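Local coordinates for sensor protein (Shewanella oneidensis, PDB 3LIC) that probably senses an extracellular signal through its PDC-fold sensor domain and relays it across the membrane to its own histidine kinase part in a two-component regulatory system, at residues A[30-35]-A[70-75]; A[91-96]-A[164-169]; A[121-124]-A[130-133]. One frame throughout, in Å; residues are numbered along the deposited sequence.

Contact 1. Residues A[30-35]-A[70-75]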
loop_
_atom_site.group_PDB
_atom_site.type_symbol
_atom_site.label_atom_id
_atom_site.label_comp_id
_atom_site.label_asym_id
_atom_site.label_seq_id
_atom_site.Cartn_x
_atom_site.Cartn_y
_atom_site.Cartn_z
ATOM N N GLU A 30 3.544 -9.337 0.565
ATOM C CA GLU A 30 3.420 -10.664 0.013
ATOM C C GLU A 30 2.237 -11.413 0.648
ATOM O O GLU A 30 1.589 -12.208 -0.048
ATOM C CB GLU A 30 4.719 -11.474 0.140
ATOM C CG GLU A 30 5.866 -10.795 -0.626
ATOM C CD GLU A 30 7.197 -11.537 -0.466
ATOM O OE1 GLU A 30 7.273 -12.413 0.415
ATOM O OE2 GLU A 30 8.169 -11.230 -1.213
ATOM N N HIS A 31 1.988 -11.212 1.955
ATOM C CA HIS A 31 0.814 -11.822 2.594
ATOM C C HIS A 31 -0.501 -11.349 1.892
ATOM O O HIS A 31 -1.388 -12.122 1.591
ATOM C CB HIS A 31 0.807 -11.482 4.097
ATOM C CG HIS A 31 -0.349 -12.071 4.834
ATOM N ND1 HIS A 31 -0.883 -11.502 5.980
ATOM C CD2 HIS A 31 -1.103 -13.156 4.564
ATOM C CE1 HIS A 31 -1.911 -12.220 6.395
ATOM N NE2 HIS A 31 -2.056 -13.240 5.556
ATOM N N ALA A 32 -0.602 -10.060 1.617
ATOM C CA ALA A 32 -1.787 -9.478 0.959
ATOM C C ALA A 32 -1.934 -10.021 -0.479
ATOM O O ALA A 32 -3.026 -10.374 -0.912
ATOM C CB ALA A 32 -1.659 -7.941 0.928
ATOM N N GLN A 33 -0.802 -10.092 -1.188
ATOM C CA GLN A 33 -0.741 -10.669 -2.529
ATOM C C GLN A 33 -1.261 -12.081 -2.546
ATOM O O GLN A 33 -2.221 -12.375 -3.282
ATOM C CB GLN A 33 0.670 -10.572 -3.099
ATOM C CG GLN A 33 1.062 -9.092 -3.306
ATOM C CD GLN A 33 2.573 -8.813 -3.612
ATOM O OE1 GLN A 33 3.342 -9.709 -3.909
ATOM N NE2 GLN A 33 2.976 -7.569 -3.489
ATOM N N ALA A 34 -0.643 -12.933 -1.738
ATOM C CA ALA A 34 -0.982 -14.352 -1.650
ATOM C C ALA A 34 -2.429 -14.638 -1.347
ATOM O O ALA A 34 -3.039 -15.527 -1.967
ATOM C CB ALA A 34 -0.139 -15.025 -0.593
ATOM N N ASN A 35 -2.972 -13.902 -0.387
ATOM C CA ASN A 35 -4.387 -14.006 -0.047
ATOM C C ASN A 35 -5.389 -13.545 -1.101
ATOM O O ASN A 35 -6.408 -14.158 -1.304
ATOM C CB ASN A 35 -4.625 -13.238 1.235
ATOM C CG ASN A 35 -4.413 -14.114 2.448
ATOM O OD1 ASN A 35 -5.276 -14.183 3.326
ATOM N ND2 ASN A 35 -3.286 -14.832 2.481
ATOM N N PRO A 70 -5.620 -9.693 10.727
ATOM C CA PRO A 70 -5.600 -8.376 11.418
ATOM C C PRO A 70 -4.922 -7.270 10.604
ATOM O O PRO A 70 -5.291 -6.099 10.764
ATOM C CB PRO A 70 -4.757 -8.639 12.680
ATOM C CG PRO A 70 -5.055 -10.182 13.008
ATOM C CD PRO A 70 -5.120 -10.810 11.575
ATOM N N ASP A 71 -3.915 -7.598 9.774
ATOM C CA ASP A 71 -3.212 -6.551 8.992
ATOM C C ASP A 71 -4.001 -5.963 7.853
ATOM O O ASP A 71 -3.603 -4.876 7.400
ATOM C CB ASP A 71 -1.905 -7.053 8.404
ATOM C CG ASP A 71 -0.845 -7.227 9.467
ATOM O OD1 ASP A 71 -0.707 -6.311 10.332
ATOM O OD2 ASP A 71 -0.160 -8.269 9.440
ATOM N N PHE A 72 -5.066 -6.653 7.371
ATOM C CA PHE A 72 -5.852 -6.140 6.214
ATOM C C PHE A 72 -6.882 -5.120 6.676
ATOM O O PHE A 72 -7.508 -5.284 7.681
ATOM C CB PHE A 72 -6.539 -7.244 5.389
ATOM C CG PHE A 72 -5.598 -8.374 4.908
ATOM C CD1 PHE A 72 -4.239 -8.172 4.765
ATOM C CD2 PHE A 72 -6.116 -9.589 4.512
ATOM C CE1 PHE A 72 -3.402 -9.158 4.283
ATOM C CE2 PHE A 72 -5.289 -10.619 4.031
ATOM C CZ PHE A 72 -3.892 -10.389 3.955
ATOM N N PHE A 73 -7.033 -4.028 5.948
ATOM C CA PHE A 73 -8.031 -3.056 6.291
ATOM C C PHE A 73 -9.400 -3.464 5.722
ATOM O O PHE A 73 -10.446 -3.345 6.383
ATOM C CB PHE A 73 -7.644 -1.697 5.700
ATOM C CG PHE A 73 -8.672 -0.660 5.957
ATOM C CD1 PHE A 73 -8.797 -0.102 7.258
ATOM C CD2 PHE A 73 -9.574 -0.265 4.942
ATOM C CE1 PHE A 73 -9.784 0.826 7.531
ATOM C CE2 PHE A 73 -10.590 0.660 5.218
ATOM C CZ PHE A 73 -10.691 1.193 6.539
ATOM N N GLY A 74 -9.405 -3.962 4.497
ATOM C CA GLY A 74 -10.656 -4.188 3.805
ATOM C C GLY A 74 -10.477 -5.143 2.618
ATOM O O GLY A 74 -9.370 -5.367 2.146
ATOM N N SER A 75 -11.568 -5.712 2.136
ATOM C CA SER A 75 -11.471 -6.563 0.956
ATOM C C SER A 75 -12.719 -6.469 0.095
ATOM O O SER A 75 -13.820 -6.363 0.620
ATOM C CB SER A 75 -11.161 -8.004 1.410
ATOM O OG SER A 75 -11.386 -8.890 0.326
#
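His31 is the first residue of the helical segment 30-35 to meet Phe72, which receives every side chain that crosses from the helix. The imidazole extends from the long N-terminal helix with CG anti to the backbone N (chi1 -180°), and this turns one of its faces to the phenylalanine. Phe72 CZ lies over the centre of that face, 3.6 Å from His31 CE1. The two rings are inclined by 38°, with centroids 4.8 Å apart, so the pair is oblique, neither a parallel stack nor a T-shape. Ala32 follows with its backbone as much as its methyl: its CA is 3.7 Å from Phe72 CE1, while CB stays slightly farther off. One turn on from His31, Asn35 comes to the edge of the phenyl ring, its OD1 3.6 Å from Phe72 CE2 and its amide plane turned 75° from the ring.

Phe72 lies just before strand 74-79 of the first PDC sensor domain, in which a central antiparallel sheet packs against the long helix 2-46. Its ring also touches Ile66 of helix 55-68 and Val165 and Leu167 of strand 161-168, and so fills the junction between both helices and the sheet. Phe73 and Gly74 together face Asp166 in a classic beta bulge at the start of the strand.

No hydrogen bond joins the two segments. Cohesion therefore rests on the burial of one aromatic side chain, with the partly exposed imidazole and amide packed against it; packing dominates, though the carbonyl oxygen at the ring's edge is likely to add a weak electrostatic attraction to the ring hydrogens.

Contact 2. Residues A[91-96]-A[164-169]. With EDO (1,2-ethanediol), chain B.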
loop_
_atom_site.group_PDB
_atom_site.type_symbol
_atom_site.label_atom_id
_atom_site.label_comp_id
_atom_site.label_asym_id
_atom_site.label_seq_id
_atom_site.Cartn_x
_atom_site.Cartn_y
_atom_site.Cartn_z
ATOM N N SER A 91 -20.475 -4.871 -6.026
ATOM C CA SER A 91 -19.188 -5.003 -5.401
ATOM C C SER A 91 -19.233 -5.006 -3.886
ATOM O O SER A 91 -18.796 -4.075 -3.212
ATOM C CB SER A 91 -18.201 -3.998 -5.982
ATOM O OG SER A 91 -17.017 -3.897 -5.200
ATOM N N PRO A 92 -19.716 -6.127 -3.328
ATOM C CA PRO A 92 -19.607 -6.315 -1.872
ATOM C C PRO A 92 -18.207 -5.975 -1.344
ATOM O O PRO A 92 -17.215 -6.341 -1.960
ATOM C CB PRO A 92 -19.852 -7.805 -1.712
ATOM C CG PRO A 92 -20.767 -8.146 -2.944
ATOM C CD PRO A 92 -20.245 -7.318 -4.042
ATOM N N TYR A 93 -18.135 -5.355 -0.175
ATOM C CA TYR A 93 -16.873 -4.895 0.374
ATOM C C TYR A 93 -16.996 -4.819 1.881
ATOM O O TYR A 93 -17.982 -4.297 2.382
ATOM C CB TYR A 93 -16.614 -3.481 -0.184
ATOM C CG TYR A 93 -15.433 -2.770 0.410
ATOM C CD1 TYR A 93 -14.116 -3.251 0.210
ATOM C CD2 TYR A 93 -15.605 -1.584 1.132
ATOM C CE1 TYR A 93 -13.010 -2.584 0.763
ATOM C CE2 TYR A 93 -14.507 -0.914 1.661
ATOM C CZ TYR A 93 -13.239 -1.417 1.491
ATOM O OH TYR A 93 -12.185 -0.701 2.004
ATOM N N VAL A 94 -16.062 -5.404 2.621
ATOM C CA VAL A 94 -16.037 -5.281 4.084
ATOM C C VAL A 94 -14.736 -4.593 4.549
ATOM O O VAL A 94 -13.665 -4.835 3.987
ATOM C CB VAL A 94 -16.206 -6.672 4.790
ATOM C CG1 VAL A 94 -15.976 -6.567 6.317
ATOM C CG2 VAL A 94 -17.568 -7.310 4.466
ATOM N N TYR A 95 -14.802 -3.744 5.572
ATOM C CA TYR A 95 -13.593 -3.018 6.028
ATOM C C TYR A 95 -13.663 -2.892 7.553
ATOM O O TYR A 95 -14.754 -3.042 8.137
ATOM C CB TYR A 95 -13.402 -1.640 5.325
ATOM C CG TYR A 95 -14.436 -0.558 5.671
ATOM C CD1 TYR A 95 -14.213 0.380 6.695
ATOM C CD2 TYR A 95 -15.648 -0.490 4.961
ATOM C CE1 TYR A 95 -15.232 1.404 7.030
ATOM C CE2 TYR A 95 -16.621 0.492 5.231
ATOM C CZ TYR A 95 -16.411 1.435 6.257
ATOM O OH TYR A 95 -17.437 2.364 6.458
ATOM N N ARG A 96 -12.495 -2.737 8.200
ATOM C CA ARG A 96 -12.494 -2.573 9.662
ATOM C C ARG A 96 -12.717 -1.099 10.081
ATOM O O ARG A 96 -12.083 -0.205 9.560
ATOM C CB ARG A 96 -11.332 -3.311 10.375
ATOM C CG ARG A 96 -10.047 -2.577 10.636
ATOM C CD ARG A 96 -8.810 -3.577 10.566
ATOM N NE ARG A 96 -9.118 -4.771 11.333
ATOM C CZ ARG A 96 -8.864 -6.036 11.010
ATOM N NH1 ARG A 96 -8.259 -6.392 9.910
ATOM N NH2 ARG A 96 -9.225 -6.966 11.856
ATOM N N THR A 164 -9.919 -8.007 -3.905
ATOM C CA THR A 164 -8.945 -6.987 -3.542
ATOM C C THR A 164 -8.564 -7.188 -2.127
ATOM O O THR A 164 -9.283 -7.855 -1.384
ATOM C CB THR A 164 -9.488 -5.524 -3.652
ATOM O OG1 THR A 164 -10.540 -5.323 -2.707
ATOM C CG2 THR A 164 -9.946 -5.148 -5.104
ATOM N N VAL A 165 -7.450 -6.611 -1.723
ATOM C CA VAL A 165 -7.166 -6.455 -0.287
ATOM C C VAL A 165 -6.700 -4.985 -0.192
ATOM O O VAL A 165 -5.939 -4.498 -1.067
ATOM C CB VAL A 165 -6.089 -7.485 0.256
ATOM C CG1 VAL A 165 -5.814 -7.306 1.703
ATOM C CG2 VAL A 165 -6.650 -8.892 0.217
ATOM N N ASP A 166 -7.220 -4.252 0.804
ATOM C CA ASP A 166 -6.796 -2.877 1.112
ATOM C C ASP A 166 -5.884 -2.886 2.332
ATOM O O ASP A 166 -6.156 -3.579 3.340
ATOM C CB ASP A 166 -8.015 -1.964 1.436
ATOM C CG ASP A 166 -8.994 -1.853 0.279
ATOM O OD1 ASP A 166 -10.170 -1.489 0.533
ATOM O OD2 ASP A 166 -8.577 -2.113 -0.889
ATOM N N LEU A 167 -4.828 -2.076 2.254
ATOM C CA LEU A 167 -3.964 -1.855 3.390
ATOM C C LEU A 167 -4.053 -0.371 3.765
ATOM O O LEU A 167 -3.750 0.487 2.945
ATOM C CB LEU A 167 -2.514 -2.204 3.033
ATOM C CG LEU A 167 -2.203 -3.654 2.638
ATOM C CD1 LEU A 167 -0.660 -3.684 2.427
ATOM C CD2 LEU A 167 -2.607 -4.661 3.743
ATOM N N ALA A 168 -4.459 -0.069 5.001
ATOM C CA ALA A 168 -4.642 1.330 5.415
ATOM C C ALA A 168 -3.263 1.976 5.599
ATOM O O ALA A 168 -2.409 1.412 6.321
ATOM C CB ALA A 168 -5.432 1.381 6.734
ATOM N N LEU A 169 -3.003 3.132 4.988
ATOM C CA LEU A 169 -1.658 3.682 5.149
ATOM C C LEU A 169 -1.348 4.075 6.551
ATOM O O LEU A 169 -0.179 3.984 6.949
ATOM C CB LEU A 169 -1.407 4.923 4.282
ATOM C CG LEU A 169 -1.670 4.821 2.790
ATOM C CD1 LEU A 169 -1.087 6.085 2.165
ATOM C CD2 LEU A 169 -1.104 3.640 2.125
HETATM C C1 EDO B . -11.308 -1.591 -3.132
HETATM O O1 EDO B . -10.701 -2.703 -2.439
HETATM C C2 EDO B . -11.987 -0.611 -2.179
HETATM O O2 EDO B . -10.980 0.103 -1.421
#
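A single buried hydrogen bond between side chains joins strand 92-96 to strand 161-168 across the intervening strand 74-79 of the six-stranded antiparallel sheet. Tyr93 OH donates a hydrogen bond to Asp166 OD1, 2.6 Å away, meeting the carboxylate oxygen nearly along its C-O axis. Tyrosine and aspartate approach from opposite directions, the carboxylate plane turned 50° from the ring, and OD1 lies at the ring's edge near its plane. With CG anti to the backbone N (chi1 173°), Tyr93 carries its hydroxyl over the strand between them.

This sheet is the core of the PDC fold, and the face bearing Tyr93 and Asp166 holds a bound 1,2-ethanediol, probably from the crystallisation liquor. Its O2 donates to Asp166 OD1 at 2.6 Å, so this oxygen accepts two hydrogen bonds. The other end of the diol is held by Thr164, whose OG1 donates to O1 at 2.6 Å, and Tyr136 OH also bonds to the ligand. Ligands of PDC sensor domains commonly bind on this side of the sheet, so the diol may mark the place of a natural signal molecule. A phenylalanine in place of Tyr93 would probably leave Asp166 OD1 without its phenolic donor and the carboxylate freer to turn. Diol carbon C2 approaches the tyrosine ring obliquely, 3.7 Å from Tyr93 CE1.

Contact 3. Residues A[121-124]-A[130-133]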
loop_
_atom_site.group_PDB
_atom_site.type_symbol
_atom_site.label_atom_id
_atom_site.label_comp_id
_atom_site.label_asym_id
_atom_site.label_seq_id
_atom_site.Cartn_x
_atom_site.Cartn_y
_atom_site.Cartn_z
ATOM N N TRP A 121 -9.704 -1.024 -10.007
ATOM C CA TRP A 121 -10.583 -1.698 -10.957
ATOM C C TRP A 121 -9.955 -1.603 -12.377
ATOM O O TRP A 121 -9.653 -2.605 -12.980
ATOM C CB TRP A 121 -11.987 -1.087 -10.974
ATOM C CG TRP A 121 -12.757 -1.685 -12.130
ATOM C CD1 TRP A 121 -12.885 -1.162 -13.391
ATOM C CD2 TRP A 121 -13.395 -2.982 -12.168
ATOM N NE1 TRP A 121 -13.612 -2.022 -14.176
ATOM C CE2 TRP A 121 -13.905 -3.155 -13.477
ATOM C CE3 TRP A 121 -13.563 -4.012 -11.226
ATOM C CZ2 TRP A 121 -14.611 -4.293 -13.879
ATOM C CZ3 TRP A 121 -14.266 -5.187 -11.633
ATOM C CH2 TRP A 121 -14.802 -5.299 -12.952
ATOM N N SER A 122 -9.724 -0.390 -12.862
ATOM C CA SER A 122 -9.364 -0.168 -14.261
ATOM C C SER A 122 -8.089 -0.923 -14.641
ATOM O O SER A 122 -8.053 -1.625 -15.667
ATOM C CB SER A 122 -9.140 1.309 -14.500
ATOM O OG SER A 122 -10.299 2.062 -14.281
ATOM N N LYS A 123 -7.034 -0.789 -13.837
ATOM C CA LYS A 123 -5.760 -1.397 -14.237
ATOM C C LYS A 123 -5.875 -2.928 -14.317
ATOM O O LYS A 123 -5.368 -3.570 -15.242
ATOM C CB LYS A 123 -4.640 -0.950 -13.312
ATOM C CG LYS A 123 -4.044 0.360 -13.745
ATOM C CD LYS A 123 -3.575 0.224 -15.215
ATOM C CE LYS A 123 -2.634 1.358 -15.691
ATOM N NZ LYS A 123 -2.540 1.324 -17.202
ATOM N N ALA A 124 -6.665 -3.470 -13.396
ATOM C CA ALA A 124 -6.524 -4.813 -12.820
ATOM C C ALA A 124 -7.495 -5.888 -13.420
ATOM O O ALA A 124 -7.244 -7.131 -13.300
ATOM C CB ALA A 124 -6.710 -4.694 -11.283
ATOM N N GLY A 130 -2.443 -9.872 -11.090
ATOM C CA GLY A 130 -2.523 -9.013 -9.917
ATOM C C GLY A 130 -1.741 -7.712 -10.014
ATOM O O GLY A 130 -0.750 -7.608 -10.726
ATOM N N TYR A 131 -2.187 -6.701 -9.283
ATOM C CA TYR A 131 -1.774 -5.344 -9.516
ATOM C C TYR A 131 -1.874 -4.524 -8.198
ATOM O O TYR A 131 -2.945 -4.547 -7.575
ATOM C CB TYR A 131 -2.803 -4.806 -10.558
ATOM C CG TYR A 131 -2.698 -3.337 -10.655
ATOM C CD1 TYR A 131 -1.593 -2.781 -11.341
ATOM C CD2 TYR A 131 -3.606 -2.489 -10.053
ATOM C CE1 TYR A 131 -1.375 -1.413 -11.479
ATOM C CE2 TYR A 131 -3.383 -1.044 -10.160
ATOM C CZ TYR A 131 -2.234 -0.554 -10.896
ATOM O OH TYR A 131 -1.908 0.762 -11.110
ATOM N N TRP A 132 -0.843 -3.759 -7.774
ATOM C CA TRP A 132 -1.016 -2.789 -6.690
ATOM C C TRP A 132 -1.487 -1.450 -7.213
ATOM O O TRP A 132 -0.964 -0.992 -8.200
ATOM C CB TRP A 132 0.285 -2.520 -5.945
ATOM C CG TRP A 132 0.589 -3.575 -4.983
ATOM C CD1 TRP A 132 1.485 -4.584 -5.154
ATOM C CD2 TRP A 132 -0.008 -3.771 -3.673
ATOM N NE1 TRP A 132 1.480 -5.407 -4.050
ATOM C CE2 TRP A 132 0.597 -4.922 -3.115
ATOM C CE3 TRP A 132 -1.003 -3.096 -2.935
ATOM C CZ2 TRP A 132 0.231 -5.444 -1.846
ATOM C CZ3 TRP A 132 -1.342 -3.581 -1.618
ATOM C CH2 TRP A 132 -0.743 -4.754 -1.113
ATOM N N SER A 133 -2.443 -0.785 -6.573
ATOM C CA SER A 133 -2.793 0.588 -7.012
ATOM C C SER A 133 -1.805 1.614 -6.391
ATOM O O SER A 133 -1.060 1.294 -5.413
ATOM C CB SER A 133 -4.179 0.910 -6.485
ATOM O OG SER A 133 -4.032 0.998 -5.056
#
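Tyr131 projects toward segment 121-124 with CG anti to its own N (chi1 167°), and Lys123, bent at chi2 (-56°), runs obliquely across the ring that this torsion presents. The touching group is the Lys123 CB methylene. It lies over one face of the phenol, 3.5 Å from the ring centroid and 17° off the normal, a CH-pi contact displaced toward the rim. Lys123 CB is 3.4 Å from Tyr131 CE2. Farther along the chain, Lys123 CG reaches the phenolic end, 3.4 Å from Tyr131 OH, before the rest of the lysine leads away from the tyrosine. The ammonium group thus plays no part in the contact, which is made by the aliphatic root of an exposed residue.

The two segments flank a short connection in the PDC domain, where the chain leaves helix 119-122 and enters strand 131-137, an outermost strand of the six-stranded antiparallel sheet. Backbone hydrogen bonding between Tyr131 and Ala150 of strand 145-153 fixes the base of the tyrosine, and its hydroxyl makes a weak hydrogen bond to Asp119 OD2.

Deeper in, the buried methyl of Ala124 meets the tyrosine near its root, with Ala124 CB 4.0 Å from Tyr131 CB and approaching the ring obliquely. That methyl also touches Ala150.

From the N terminus, the long helix 2-46 supplies the first half of contact 1, which closes after helix 55-68 as the chain enters strand 74-79. Contact 2 opens later, on strand 92-96, and closes on strand 161-168; contact 3, nested within that loop, closes the short connection from helix 119-122 to strand 131-137, and contact 1 precedes both in series. All three reach the same six-stranded sheet. Contacts 1 and 2 adjoin directly: Phe72 O probably accepts a hydrogen bond from Arg96 NH1, and Gly74 O one from Asp166 N. Trp132 brings the third site in, its CH2 atom packing on Ala32 of the helix and Leu167 of strand 161-168. Together they tie helix, sheet centre and outer strand.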